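Local atomic coordinates of Cobalt/magnesium transport protein CorA (Methanocaldococcus jannaschii, PDB entry 4EGW), a protein that mediates magnesium influx as a homopentameric membrane channel that opens when cytoplasmic magnesium is low and closes when it is high. Residues L50-C55 and G135-L140. Sequence-based numbering, arbitrary orientation.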
ATOM      1  N   LEU A  50       4.028  20.532 -17.928  1.00 77.31           N
ATOM      2  CA  LEU A  50       4.889  20.551 -16.757  1.00 74.43           C
ATOM      3  C   LEU A  50       6.204  19.827 -17.015  1.00 65.35           C
ATOM      4  O   LEU A  50       6.377  19.185 -18.046  1.00 61.44           O
ATOM      5  CB  LEU A  50       4.169  19.876 -15.575  1.00 74.87           C
ATOM      6  CG  LEU A  50       3.104  18.812 -15.896  1.00 71.73           C
ATOM      7  CD1 LEU A  50       2.846  17.908 -14.714  1.00 68.28           C
ATOM      8  CD2 LEU A  50       1.791  19.443 -16.339  1.00 75.38           C
ATOM      9  N   ILE A  51       7.101  19.895 -16.037  1.00 62.51           N
ATOM     10  CA  ILE A  51       8.355  19.152 -16.064  1.00 57.29           C
ATOM     11  C   ILE A  51       8.643  18.700 -14.646  1.00 55.67           C
ATOM     12  O   ILE A  51       8.497  19.469 -13.696  1.00 55.04           O
ATOM     13  CB  ILE A  51       9.545  20.002 -16.556  1.00 55.78           C
ATOM     14  CG1 ILE A  51       9.252  20.624 -17.921  1.00 58.73           C
ATOM     15  CG2 ILE A  51      10.825  19.171 -16.608  1.00 51.26           C
ATOM     16  CD1 ILE A  51       8.595  21.988 -17.836  1.00 62.15           C
ATOM     17  N   TRP A  52       9.040  17.444 -14.499  1.00 63.18           N
ATOM     18  CA  TRP A  52       9.413  16.939 -13.189  1.00 70.45           C
ATOM     19  C   TRP A  52      10.908  16.681 -13.151  1.00 73.52           C
ATOM     20  O   TRP A  52      11.407  15.769 -13.813  1.00 78.17           O
ATOM     21  CB  TRP A  52       8.650  15.655 -12.853  1.00 68.29           C
ATOM     22  CG  TRP A  52       9.019  15.099 -11.511  1.00 64.84           C
ATOM     23  CD1 TRP A  52       9.673  15.753 -10.511  1.00 61.17           C
ATOM     24  CD2 TRP A  52       8.767  13.773 -11.027  1.00 62.17           C
ATOM     25  NE1 TRP A  52       9.839  14.921  -9.434  1.00 61.48           N
ATOM     26  CE2 TRP A  52       9.291  13.699  -9.723  1.00 57.97           C
ATOM     27  CE3 TRP A  52       8.145  12.644 -11.567  1.00 64.19           C
ATOM     28  CZ2 TRP A  52       9.213  12.541  -8.947  1.00 52.26           C
ATOM     29  CZ3 TRP A  52       8.072  11.492 -10.795  1.00 63.44           C
ATOM     30  CH2 TRP A  52       8.604  11.452  -9.498  1.00 51.56           C
ATOM     31  N   ILE A  53      11.620  17.496 -12.381  1.00 70.50           N
ATOM     32  CA  ILE A  53      13.036  17.264 -12.148  1.00 68.48           C
ATOM     33  C   ILE A  53      13.224  16.687 -10.754  1.00 66.36           C
ATOM     34  O   ILE A  53      12.849  17.301  -9.755  1.00 61.40           O
ATOM     35  CB  ILE A  53      13.866  18.556 -12.284  1.00 65.95           C
ATOM     36  CG1 ILE A  53      13.605  19.208 -13.636  1.00 64.98           C
ATOM     37  CG2 ILE A  53      15.358  18.266 -12.111  1.00 64.26           C
ATOM     38  CD1 ILE A  53      14.498  20.386 -13.901  1.00 65.22           C
ATOM     39  N   ASP A  54      13.777  15.485 -10.691  1.00 70.20           N
ATOM     40  CA  ASP A  54      14.145  14.904  -9.413  1.00 68.00           C
ATOM     41  C   ASP A  54      15.649  14.939  -9.298  1.00 61.45           C
ATOM     42  O   ASP A  54      16.369  14.416 -10.150  1.00 62.33           O
ATOM     43  CB  ASP A  54      13.645  13.469  -9.289  1.00 74.98           C
ATOM     44  CG  ASP A  54      14.056  12.829  -7.983  1.00 75.44           C
ATOM     45  OD1 ASP A  54      13.493  13.219  -6.942  1.00 72.85           O
ATOM     46  OD2 ASP A  54      14.933  11.937  -7.997  1.00 78.09           O
ATOM     47  N   CYS A  55      16.125  15.582  -8.246  1.00 59.38           N
ATOM     48  CA  CYS A  55      17.552  15.688  -8.046  1.00 57.42           C
ATOM     49  C   CYS A  55      17.974  14.922  -6.802  1.00 52.63           C
ATOM     50  O   CYS A  55      17.711  15.343  -5.668  1.00 39.15           O
ATOM     51  CB  CYS A  55      17.953  17.150  -7.923  1.00 56.81           C
ATOM     52  SG  CYS A  55      19.704  17.350  -7.677  1.00 59.30           S
ATOM     53  N   GLY A 135      11.579   6.806  -7.138  1.00 60.20           N
ATOM     54  CA  GLY A 135      11.932   5.737  -8.041  1.00 61.26           C
ATOM     55  C   GLY A 135      10.649   5.209  -8.651  1.00 66.70           C
ATOM     56  O   GLY A 135      10.522   5.141  -9.871  1.00 72.33           O
ATOM     57  N   ARG A 136       9.686   4.873  -7.791  1.00 66.37           N
ATOM     58  CA  ARG A 136       8.435   4.235  -8.209  1.00 60.47           C
ATOM     59  C   ARG A 136       7.615   5.042  -9.208  1.00 63.01           C
ATOM     60  O   ARG A 136       6.803   4.474  -9.934  1.00 72.26           O
ATOM     61  CB  ARG A 136       7.566   3.860  -7.002  1.00 61.54           C
ATOM     62  CG  ARG A 136       8.068   2.645  -6.213  1.00 67.62           C
ATOM     63  CD  ARG A 136       7.003   2.099  -5.252  1.00 74.17           C
ATOM     64  NE  ARG A 136       6.517   3.115  -4.317  1.00 78.30           N
ATOM     65  CZ  ARG A 136       6.798   3.149  -3.015  1.00 77.66           C
ATOM     66  NH1 ARG A 136       7.559   2.209  -2.464  1.00 78.78           N
ATOM     67  NH2 ARG A 136       6.307   4.123  -2.258  1.00 73.57           N
ATOM     68  N   LEU A 137       7.775   6.361  -9.214  1.00 63.07           N
ATOM     69  CA  LEU A 137       7.245   7.170 -10.313  1.00 63.30           C
ATOM     70  C   LEU A 137       8.160   7.191 -11.528  1.00 61.68           C
ATOM     71  O   LEU A 137       7.693   7.093 -12.654  1.00 71.68           O
ATOM     72  CB  LEU A 137       6.907   8.588  -9.864  1.00 66.77           C
ATOM     73  CG  LEU A 137       5.793   8.644  -8.821  1.00 66.74           C
ATOM     74  CD1 LEU A 137       5.305  10.071  -8.620  1.00 67.99           C
ATOM     75  CD2 LEU A 137       4.652   7.738  -9.246  1.00 66.38           C
ATOM     76  N   HIS A 138       9.462   7.319 -11.302  1.00 59.68           N
ATOM     77  CA  HIS A 138      10.416   7.314 -12.410  1.00 61.93           C
ATOM     78  C   HIS A 138      10.344   5.993 -13.163  1.00 66.22           C
ATOM     79  O   HIS A 138      10.501   5.941 -14.384  1.00 78.98           O
ATOM     80  CB  HIS A 138      11.840   7.558 -11.906  1.00 64.09           C
ATOM     81  CG  HIS A 138      12.089   8.961 -11.446  1.00 64.06           C
ATOM     82  ND1 HIS A 138      11.132   9.954 -11.517  1.00 67.67           N
ATOM     83  CD2 HIS A 138      13.189   9.542 -10.912  1.00 63.20           C
ATOM     84  CE1 HIS A 138      11.632  11.081 -11.044  1.00 65.40           C
ATOM     85  NE2 HIS A 138      12.880  10.860 -10.673  1.00 63.64           N
ATOM     86  N   LYS A 139      10.102   4.921 -12.423  1.00 59.03           N
ATOM     87  CA  LYS A 139       9.978   3.603 -13.005  1.00 58.21           C
ATOM     88  C   LYS A 139       8.609   3.469 -13.660  1.00 74.28           C
ATOM     89  O   LYS A 139       8.493   2.991 -14.786  1.00 85.63           O
ATOM     90  CB  LYS A 139      10.164   2.551 -11.919  1.00 54.92           C
ATOM     91  CG  LYS A 139      10.440   1.146 -12.417  1.00 64.04           C
ATOM     92  CD  LYS A 139      11.093   0.327 -11.315  1.00 64.45           C
ATOM     93  CE  LYS A 139      12.345   1.030 -10.793  1.00 60.77           C
ATOM     94  NZ  LYS A 139      12.864   0.406  -9.536  1.00 62.89           N
ATOM     95  N   LEU A 140       7.574   3.905 -12.953  1.00 78.79           N
ATOM     96  CA  LEU A 140       6.221   3.880 -13.491  1.00 84.90           C
ATOM     97  C   LEU A 140       6.190   4.638 -14.803  1.00 93.39           C
ATOM     98  O   LEU A 140       5.754   4.110 -15.825  1.00101.95           O
ATOM     99  CB  LEU A 140       5.232   4.504 -12.504  1.00 80.82           C
ATOM    100  CG  LEU A 140       3.811   4.818 -12.986  1.00 81.91           C
ATOM    101  CD1 LEU A 140       2.859   4.931 -11.803  1.00 78.21           C
ATOM    102  CD2 LEU A 140       3.768   6.089 -13.827  1.00 80.43           C
TER
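Trp52 holds its CG opposite its backbone N (chi1 180°), which extends the indole from the strand toward the helix, while His138 (chi1 -71°) has CG anti to the carbonyl carbon, letting the imidazole reach across to the indole. The rings form an edge-to-face pair: the ND1-CE1 edge of His138 lies over one face of the Trp52 six-membered ring, with centroids 4.4 Å apart and planes at 57°. CE1 of His138 sits over that ring, 3.4 Å from CH2 of Trp52. The small, flat imidazole fits between Trp52 and Asp54, whose CB meets its edge. Leu137 lies at the indole edge, its CB 3.3 Å from CZ3 of Trp52; its branched apolar chain can pack there and on Ile161 together. Tryptophan suits this place because its broad ring spans the gap between strand and helix, whose axes come no closer than 11.0 Å, while its NE1 is hydrogen-bonded to OG1 of Thr125. The same OG1 bonds OD1 of Asp54, and His127 takes OD2, which satisfies a buried acid. This is helix-on-sheet packing within the alpha/beta cytoplasmic domain of this CorA, where helix 132-143 lies between the mixed sheet and helix 156-186.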